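Local structure of glucanase (Clostridium thermocellum, 5GXX) at residues Gln12-Tyr16 with Asn436-Pro440; Val108-Ile112 with Thr183-Ala187; Tyr483-Met487 with Phe571-Gly575. The protein probably hydrolyses beta-1,4-glucosidic bonds inside cellulose chains, as a family 9 endoglucanase of the bacterial cellulosome. The protein carries 1 engineered substitution. All blocks are in the same frame, centred on the assembly; numbering follows the deposited sequence.

Contact 1 (Gln12-Tyr16 with Asn436-Pro440); sequences QKAIY and NFPPP
Q12 meets F437 with the end of its extended chain: NE2 stands 3.6 Å from F437 CB, and CG and CD run past the CD2 side of the ring in the opposite direction, the amide plane turned 44° from that of the phenyl. The polar end of this glutamine serves the same loop, since OE1 accepts a hydrogen bond from the backbone N of L434. One residue on, K13 offers only its aliphatic chain. Its CE lies 3.8 Å from F437 CE1, while NZ continues to the carboxylate of E9 and the carbonyl oxygen of G352. Helix 7-20, which carries these residues, belongs to the (alpha/alpha)6 barrel of glycoside hydrolase family 9, and the loop that packs on it leads from helix 412-429 to strand 447-456, away from the catalytic module. A turn further along, Y16 supplies the aromatic part of the contact. With CG anti to the backbone N (chi1 172°), its ring is sent out toward the loop and receives the edge of F437 on one face, in a T-shaped pair with centroids 4.9 Å apart and planes at 68°. The outer end of the same ring meets P438, whose CG comes within 3.7 Å of Y16 CE2. P438 follows a cis peptide bond, and its CB also lies over one face of the F437 ring, while Y385 makes a further edge-to-face pair with that phenylalanine.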
loop_
_atom_site.group_PDB
_atom_site.type_symbol
_atom_site.label_atom_id
_atom_site.label_comp_id
_atom_site.label_asym_id
_atom_site.label_seq_id
_atom_site.Cartn_x
_atom_site.Cartn_y
_atom_site.Cartn_z
ATOM N N GLN A 12 48.726 -0.924 -14.070
ATOM C CA GLN A 12 48.007 -2.171 -14.294
ATOM C C GLN A 12 46.569 -2.066 -13.792
ATOM O O GLN A 12 45.622 -2.420 -14.501
ATOM C CB GLN A 12 48.764 -3.312 -13.596
ATOM C CG GLN A 12 48.063 -4.666 -13.555
ATOM C CD GLN A 12 48.809 -5.646 -12.662
ATOM O OE1 GLN A 12 49.326 -5.264 -11.603
ATOM N NE2 GLN A 12 48.869 -6.913 -13.082
ATOM N N LYS A 13 46.401 -1.532 -12.586
ATOM C CA LYS A 13 45.075 -1.388 -12.008
ATOM C C LYS A 13 44.275 -0.283 -12.682
ATOM O O LYS A 13 43.087 -0.466 -12.956
ATOM C CB LYS A 13 45.168 -1.226 -10.485
ATOM C CG LYS A 13 45.605 -2.540 -9.860
ATOM C CD LYS A 13 45.900 -2.435 -8.369
ATOM C CE LYS A 13 46.198 -3.845 -7.844
ATOM N NZ LYS A 13 46.468 -3.838 -6.382
ATOM N N ALA A 14 44.937 0.836 -12.955
ATOM C CA ALA A 14 44.290 1.992 -13.570
ATOM C C ALA A 14 43.718 1.687 -14.954
ATOM O O ALA A 14 42.680 2.238 -15.318
ATOM C CB ALA A 14 45.224 3.217 -13.584
ATOM N N ILE A 15 44.346 0.752 -15.665
ATOM C CA ILE A 15 43.833 0.283 -16.950
ATOM C C ILE A 15 42.641 -0.653 -16.794
ATOM O O ILE A 15 41.651 -0.539 -17.533
ATOM C CB ILE A 15 44.953 -0.416 -17.750
ATOM C CG1 ILE A 15 46.065 0.589 -18.060
ATOM C CG2 ILE A 15 44.406 -1.014 -19.064
ATOM C CD1 ILE A 15 47.376 -0.099 -18.463
ATOM N N TYR A 16 42.778 -1.577 -15.843
ATOM C CA TYR A 16 41.742 -2.568 -15.523
ATOM C C TYR A 16 40.436 -1.875 -15.183
ATOM O O TYR A 16 39.367 -2.401 -15.496
ATOM C CB TYR A 16 42.224 -3.461 -14.366
ATOM C CG TYR A 16 41.211 -4.425 -13.788
ATOM C CD1 TYR A 16 40.374 -4.052 -12.722
ATOM C CD2 TYR A 16 41.098 -5.723 -14.285
ATOM C CE1 TYR A 16 39.481 -4.940 -12.162
ATOM C CE2 TYR A 16 40.216 -6.653 -13.705
ATOM C CZ TYR A 16 39.416 -6.239 -12.656
ATOM O OH TYR A 16 38.528 -7.103 -12.079
ATOM N N ASN A 436 49.133 -12.391 -10.330
ATOM C CA ASN A 436 47.921 -13.196 -10.414
ATOM C C ASN A 436 46.672 -12.307 -10.478
ATOM O O ASN A 436 45.665 -12.570 -9.829
ATOM C CB ASN A 436 47.872 -14.228 -9.269
ATOM C CG ASN A 436 49.174 -15.030 -9.114
ATOM O OD1 ASN A 436 49.592 -15.768 -10.016
ATOM N ND2 ASN A 436 49.808 -14.899 -7.948
ATOM N N PHE A 437 46.740 -11.248 -11.278
ATOM C CA PHE A 437 45.781 -10.152 -11.145
ATOM C C PHE A 437 44.668 -10.227 -12.196
ATOM O O PHE A 437 44.934 -10.454 -13.380
ATOM C CB PHE A 437 46.501 -8.789 -11.149
ATOM C CG PHE A 437 45.552 -7.626 -11.191
ATOM C CD1 PHE A 437 44.960 -7.154 -10.031
ATOM C CD2 PHE A 437 45.180 -7.084 -12.413
ATOM C CE1 PHE A 437 44.037 -6.097 -10.084
ATOM C CE2 PHE A 437 44.231 -6.067 -12.474
ATOM C CZ PHE A 437 43.672 -5.569 -11.319
ATOM N N PRO A 438 43.399 -10.070 -11.780
ATOM C CA PRO A 438 42.886 -9.879 -10.428
ATOM C C PRO A 438 42.682 -11.222 -9.733
ATOM O O PRO A 438 42.360 -12.200 -10.403
ATOM C CB PRO A 438 41.525 -9.230 -10.675
ATOM C CG PRO A 438 41.085 -9.856 -11.969
ATOM C CD PRO A 438 42.337 -9.925 -12.793
ATOM N N PRO A 439 42.846 -11.264 -8.403
ATOM C CA PRO A 439 42.571 -12.447 -7.603
ATOM C C PRO A 439 41.062 -12.646 -7.478
ATOM O O PRO A 439 40.306 -11.671 -7.559
ATOM C CB PRO A 439 43.177 -12.092 -6.245
ATOM C CG PRO A 439 43.103 -10.618 -6.176
ATOM C CD PRO A 439 43.334 -10.144 -7.579
ATOM N N PRO A 440 40.624 -13.901 -7.309
ATOM C CA PRO A 440 39.192 -14.187 -7.235
ATOM C C PRO A 440 38.589 -13.583 -5.974
ATOM O O PRO A 440 39.232 -13.530 -4.926
ATOM C CB PRO A 440 39.119 -15.722 -7.197
ATOM C CG PRO A 440 40.474 -16.203 -7.595
ATOM C CD PRO A 440 41.448 -15.119 -7.237
#

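Contact 2 (Val108-Ile112 with Thr183-Ala187); sequences VVYQI and TYTAA
A tyrosine hydroxyl gripping two successive backbone amides joins the middle strand of a small antiparallel sheet to the loop between helices 162-178 and 198-212 in the catalytic module. Y110 is the tyrosine. Y110 OH accepts from T185 N at 3.1 Å. A second bond comes to Y110 OH from A186 N at 3.0 Å; both are fairly straight, and the A186 amide approaches at the ring edge, near the ring plane. Two donors on one oxygen tie the T185-A186 part of the loop to the strand. The ring reaches it with CG wedged between the backbone N and the carbonyl carbon (chi1 74°), and on the way Y110 CE2 touches Y184 CD1 at 3.5 Å. These two rings meet obliquely, their planes 51° apart, and V144 of helix 142-158 packs against both. Next along the strand, Q111 extends its chain to the loop, where Q111 NE2 donates to A186 O at 3.3 Å. This bond is bent, and the donor stands above the carbonyl plane instead of on a lone pair. A water donates to A186 O at 2.7 Å and weakly accepts from Q111 NE2, whose strongest partner is the carbonyl oxygen of G113. Side-chain-to-backbone bonds from the middle strand of the three-stranded sheet thus hold the 183-187 loop in the (alpha/alpha)6 catalytic module of this family 9 enzyme.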
loop_
_atom_site.group_PDB
_atom_site.type_symbol
_atom_site.label_atom_id
_atom_site.label_comp_id
_atom_site.label_asym_id
_atom_site.label_seq_id
_atom_site.Cartn_x
_atom_site.Cartn_y
_atom_site.Cartn_z
ATOM N N VAL A 108 25.897 12.081 -35.462
ATOM C CA VAL A 108 26.349 10.901 -34.721
ATOM C C VAL A 108 25.372 10.654 -33.584
ATOM O O VAL A 108 24.690 11.593 -33.158
ATOM C CB VAL A 108 27.792 11.078 -34.147
ATOM C CG1 VAL A 108 28.806 11.283 -35.279
ATOM C CG2 VAL A 108 27.875 12.218 -33.116
ATOM N N VAL A 109 25.296 9.410 -33.114
ATOM C CA VAL A 109 24.718 9.110 -31.807
ATOM C C VAL A 109 25.737 9.648 -30.806
ATOM O O VAL A 109 26.900 9.236 -30.849
ATOM C CB VAL A 109 24.552 7.594 -31.570
ATOM C CG1 VAL A 109 24.142 7.321 -30.128
ATOM C CG2 VAL A 109 23.514 7.008 -32.526
ATOM N N TYR A 110 25.308 10.555 -29.931
ATOM C CA TYR A 110 26.232 11.175 -28.970
ATOM C C TYR A 110 25.943 10.875 -27.506
ATOM O O TYR A 110 26.680 11.328 -26.628
ATOM C CB TYR A 110 26.328 12.691 -29.206
ATOM C CG TYR A 110 25.144 13.530 -28.757
ATOM C CD1 TYR A 110 24.058 13.765 -29.607
ATOM C CD2 TYR A 110 25.128 14.136 -27.496
ATOM C CE1 TYR A 110 22.987 14.561 -29.194
ATOM C CE2 TYR A 110 24.059 14.919 -27.069
ATOM C CZ TYR A 110 22.993 15.140 -27.933
ATOM O OH TYR A 110 21.932 15.916 -27.515
ATOM N N GLN A 111 24.874 10.132 -27.238
ATOM C CA GLN A 111 24.553 9.730 -25.884
ATOM C C GLN A 111 23.665 8.497 -25.880
ATOM O O GLN A 111 22.782 8.358 -26.726
ATOM C CB GLN A 111 23.875 10.885 -25.142
ATOM C CG GLN A 111 23.638 10.635 -23.665
ATOM C CD GLN A 111 23.287 11.889 -22.906
ATOM O OE1 GLN A 111 23.910 12.936 -23.074
ATOM N NE2 GLN A 111 22.303 11.774 -22.028
ATOM N N ILE A 112 23.889 7.592 -24.933
ATOM C CA ILE A 112 22.961 6.487 -24.686
ATOM C C ILE A 112 22.549 6.557 -23.225
ATOM O O ILE A 112 23.391 6.555 -22.335
ATOM C CB ILE A 112 23.560 5.082 -24.940
ATOM C CG1 ILE A 112 24.147 4.911 -26.350
ATOM C CG2 ILE A 112 22.528 3.976 -24.628
ATOM C CD1 ILE A 112 23.167 5.009 -27.506
ATOM N N THR A 183 23.027 21.498 -31.129
ATOM C CA THR A 183 22.412 20.173 -31.112
ATOM C C THR A 183 22.953 19.251 -30.023
ATOM O O THR A 183 22.610 18.073 -29.997
ATOM C CB THR A 183 22.508 19.456 -32.471
ATOM O OG1 THR A 183 23.868 19.123 -32.773
ATOM C CG2 THR A 183 21.947 20.361 -33.554
ATOM N N TYR A 184 23.812 19.799 -29.167
ATOM C CA TYR A 184 24.342 19.076 -28.024
ATOM C C TYR A 184 23.573 19.512 -26.779
ATOM O O TYR A 184 23.878 20.546 -26.180
ATOM C CB TYR A 184 25.850 19.322 -27.922
ATOM C CG TYR A 184 26.558 18.633 -26.767
ATOM C CD1 TYR A 184 26.688 17.249 -26.739
ATOM C CD2 TYR A 184 27.137 19.374 -25.730
ATOM C CE1 TYR A 184 27.341 16.612 -25.678
ATOM C CE2 TYR A 184 27.801 18.749 -24.668
ATOM C CZ TYR A 184 27.895 17.365 -24.651
ATOM O OH TYR A 184 28.543 16.735 -23.613
ATOM N N THR A 185 22.536 18.747 -26.442
ATOM C CA THR A 185 21.614 19.075 -25.354
ATOM C C THR A 185 21.380 17.975 -24.310
ATOM O O THR A 185 21.126 18.285 -23.138
ATOM C CB THR A 185 20.224 19.543 -25.888
ATOM O OG1 THR A 185 19.603 18.476 -26.616
ATOM C CG2 THR A 185 20.359 20.805 -26.760
ATOM N N ALA A 186 21.485 16.707 -24.705
ATOM C CA ALA A 186 21.085 15.604 -23.844
ATOM C C ALA A 186 21.968 15.503 -22.603
ATOM O O ALA A 186 21.556 14.930 -21.594
ATOM C CB ALA A 186 21.088 14.294 -24.616
ATOM N N ALA A 187 23.178 16.062 -22.687
ATOM C CA ALA A 187 24.135 16.009 -21.574
ATOM C C ALA A 187 24.141 17.283 -20.726
ATOM O O ALA A 187 24.986 17.434 -19.842
ATOM C CB ALA A 187 25.535 15.711 -22.089
HETATM O O HOH W 1 20.010 13.308 -20.162
#

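Contact 3 (Tyr483-Met487 with Phe571-Gly575); sequences YNYYM and FSYQG
Strand 481-488 of the C-terminal beta-sandwich, in the module of the cellulose-binding family, is bonded here to a loop by a mixed backbone and side-chain contact. The loop runs between strands 549-557 and 581-583, and both segments lead directly into the calcium site formed by D488, E491, D566, N569 and D570, with the side chain of Y573 about 8 Å from the ion. S572 holds the loop to Y486 twice. Y486 N donates to S572 OG at 2.8 Å, almost straight at 174°, and S572 N returns a bond to Y486 O at 3.0 Å, its donor tilted 22° from the carbonyl plane. S572 OG, anti to the carbonyl carbon (chi1 -62°), also bonds the carbonyl oxygen of Y585. S572 CB rests over one face of the Y485 ring, a CH-pi contact 3.8 Å from the centroid. F571 lies alongside Y486 with nearly perpendicular planes, and Y486 CD2 reaches F571 CD1 at 3.8 Å. N484 ND2 donates to the Y486 hydroxyl in the amide plane, while OD1 bonds NZ of K531. At the other side of the serine, Y485 OH comes to the edge of the Y573 ring, 3.2 Å from its CD1.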
loop_
_atom_site.group_PDB
_atom_site.type_symbol
_atom_site.label_atom_id
_atom_site.label_comp_id
_atom_site.label_asym_id
_atom_site.label_seq_id
_atom_site.Cartn_x
_atom_site.Cartn_y
_atom_site.Cartn_z
ATOM N N TYR A 483 11.985 -23.877 -6.681
ATOM C CA TYR A 483 12.523 -24.438 -5.460
ATOM C C TYR A 483 11.615 -25.551 -4.957
ATOM O O TYR A 483 10.429 -25.611 -5.311
ATOM C CB TYR A 483 12.757 -23.362 -4.393
ATOM C CG TYR A 483 11.519 -22.623 -3.915
ATOM C CD1 TYR A 483 10.705 -23.176 -2.929
ATOM C CD2 TYR A 483 11.180 -21.375 -4.427
ATOM C CE1 TYR A 483 9.599 -22.502 -2.458
ATOM C CE2 TYR A 483 10.071 -20.678 -3.952
ATOM C CZ TYR A 483 9.284 -21.261 -2.975
ATOM O OH TYR A 483 8.168 -20.603 -2.505
ATOM N N ASN A 484 12.172 -26.423 -4.126
ATOM C CA ASN A 484 11.428 -27.574 -3.622
ATOM C C ASN A 484 11.242 -27.541 -2.106
ATOM O O ASN A 484 12.138 -27.100 -1.371
ATOM C CB ASN A 484 12.149 -28.866 -4.014
ATOM C CG ASN A 484 12.209 -29.093 -5.515
ATOM O OD1 ASN A 484 11.508 -28.456 -6.300
ATOM N ND2 ASN A 484 13.044 -30.050 -5.923
ATOM N N TYR A 485 10.064 -27.988 -1.658
ATOM C CA TYR A 485 9.777 -28.159 -0.238
ATOM C C TYR A 485 9.546 -29.652 0.024
ATOM O O TYR A 485 8.571 -30.225 -0.462
ATOM C CB TYR A 485 8.530 -27.356 0.191
ATOM C CG TYR A 485 8.291 -27.422 1.687
ATOM C CD1 TYR A 485 7.513 -28.442 2.244
ATOM C CD2 TYR A 485 8.856 -26.476 2.546
ATOM C CE1 TYR A 485 7.326 -28.521 3.627
ATOM C CE2 TYR A 485 8.659 -26.544 3.918
ATOM C CZ TYR A 485 7.898 -27.568 4.450
ATOM O OH TYR A 485 7.748 -27.582 5.821
ATOM N N TYR A 486 10.452 -30.268 0.780
ATOM C CA TYR A 486 10.446 -31.704 1.022
ATOM C C TYR A 486 9.854 -32.084 2.373
ATOM O O TYR A 486 10.147 -31.456 3.395
ATOM C CB TYR A 486 11.875 -32.264 0.979
ATOM C CG TYR A 486 12.615 -32.078 -0.318
ATOM C CD1 TYR A 486 12.488 -33.003 -1.354
ATOM C CD2 TYR A 486 13.474 -31.003 -0.491
ATOM C CE1 TYR A 486 13.183 -32.850 -2.548
ATOM C CE2 TYR A 486 14.173 -30.848 -1.679
ATOM C CZ TYR A 486 14.020 -31.771 -2.700
ATOM O OH TYR A 486 14.722 -31.599 -3.873
ATOM N N MET A 487 9.073 -33.159 2.352
ATOM C CA MET A 487 8.378 -33.678 3.524
ATOM C C MET A 487 8.601 -35.178 3.661
ATOM O O MET A 487 8.817 -35.869 2.666
ATOM C CB MET A 487 6.873 -33.465 3.359
ATOM C CG MET A 487 6.475 -32.030 3.122
ATOM S SD MET A 487 4.830 -31.970 2.388
ATOM C CE MET A 487 5.204 -32.080 0.632
ATOM N N PHE A 571 12.190 -32.677 5.752
ATOM C CA PHE A 571 13.510 -32.160 5.376
ATOM C C PHE A 571 13.539 -30.633 5.282
ATOM O O PHE A 571 14.456 -29.983 5.781
ATOM C CB PHE A 571 13.973 -32.795 4.062
ATOM C CG PHE A 571 15.312 -32.290 3.562
ATOM C CD1 PHE A 571 15.386 -31.177 2.736
ATOM C CD2 PHE A 571 16.490 -32.949 3.903
ATOM C CE1 PHE A 571 16.614 -30.724 2.265
ATOM C CE2 PHE A 571 17.721 -32.503 3.444
ATOM C CZ PHE A 571 17.783 -31.386 2.623
ATOM N N SER A 572 12.514 -30.039 4.677
ATOM C CA SER A 572 12.526 -28.596 4.482
ATOM C C SER A 572 12.050 -27.756 5.662
ATOM O O SER A 572 12.178 -26.539 5.637
ATOM C CB SER A 572 11.765 -28.243 3.211
ATOM O OG SER A 572 12.417 -28.842 2.116
ATOM N N TYR A 573 11.519 -28.402 6.697
ATOM C CA TYR A 573 11.140 -27.714 7.928
ATOM C C TYR A 573 12.318 -27.453 8.860
ATOM O O TYR A 573 12.213 -26.638 9.781
ATOM C CB TYR A 573 10.110 -28.571 8.667
ATOM C CG TYR A 573 9.124 -27.827 9.540
ATOM C CD1 TYR A 573 8.178 -26.967 8.981
ATOM C CD2 TYR A 573 9.101 -28.026 10.919
ATOM C CE1 TYR A 573 7.236 -26.326 9.786
ATOM C CE2 TYR A 573 8.174 -27.385 11.724
ATOM C CZ TYR A 573 7.240 -26.539 11.155
ATOM O OH TYR A 573 6.316 -25.905 11.962
ATOM N N GLN A 574 13.434 -28.137 8.627
ATOM C CA GLN A 574 14.559 -28.087 9.559
ATOM C C GLN A 574 15.035 -26.666 9.778
ATOM O O GLN A 574 15.311 -25.950 8.815
ATOM C CB GLN A 574 15.750 -28.886 9.038
ATOM C CG GLN A 574 15.490 -30.340 8.745
ATOM C CD GLN A 574 16.733 -31.015 8.192
ATOM O OE1 GLN A 574 16.809 -31.320 7.000
ATOM N NE2 GLN A 574 17.723 -31.236 9.058
ATOM N N GLY A 575 15.134 -26.268 11.043
ATOM C CA GLY A 575 15.701 -24.972 11.402
ATOM C C GLY A 575 14.795 -23.772 11.202
ATOM O O GLY A 575 15.157 -22.665 11.611
#

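Overall arrangement
Together the three contacts illustrate how a modular enzyme is held by long-range contacts in separate parts of one chain. Contact 2 is nested within the long loop that contact 1 closes, and contact 3 opens only after both. Contacts 1 and 2 lie on opposite sides of the chain's centre, their centres 33 Å apart, one at helix 7-20 and the other at strand 108-112. Contact 3 joins strand 481-488, a central strand of a five-stranded antiparallel sheet in the C-terminal module, to a loop, its centre 42 Å from that of contact 1 and 54 Å from that of contact 2. No two touch. Contact 1 holds the start of the linking segment against the catalytic module.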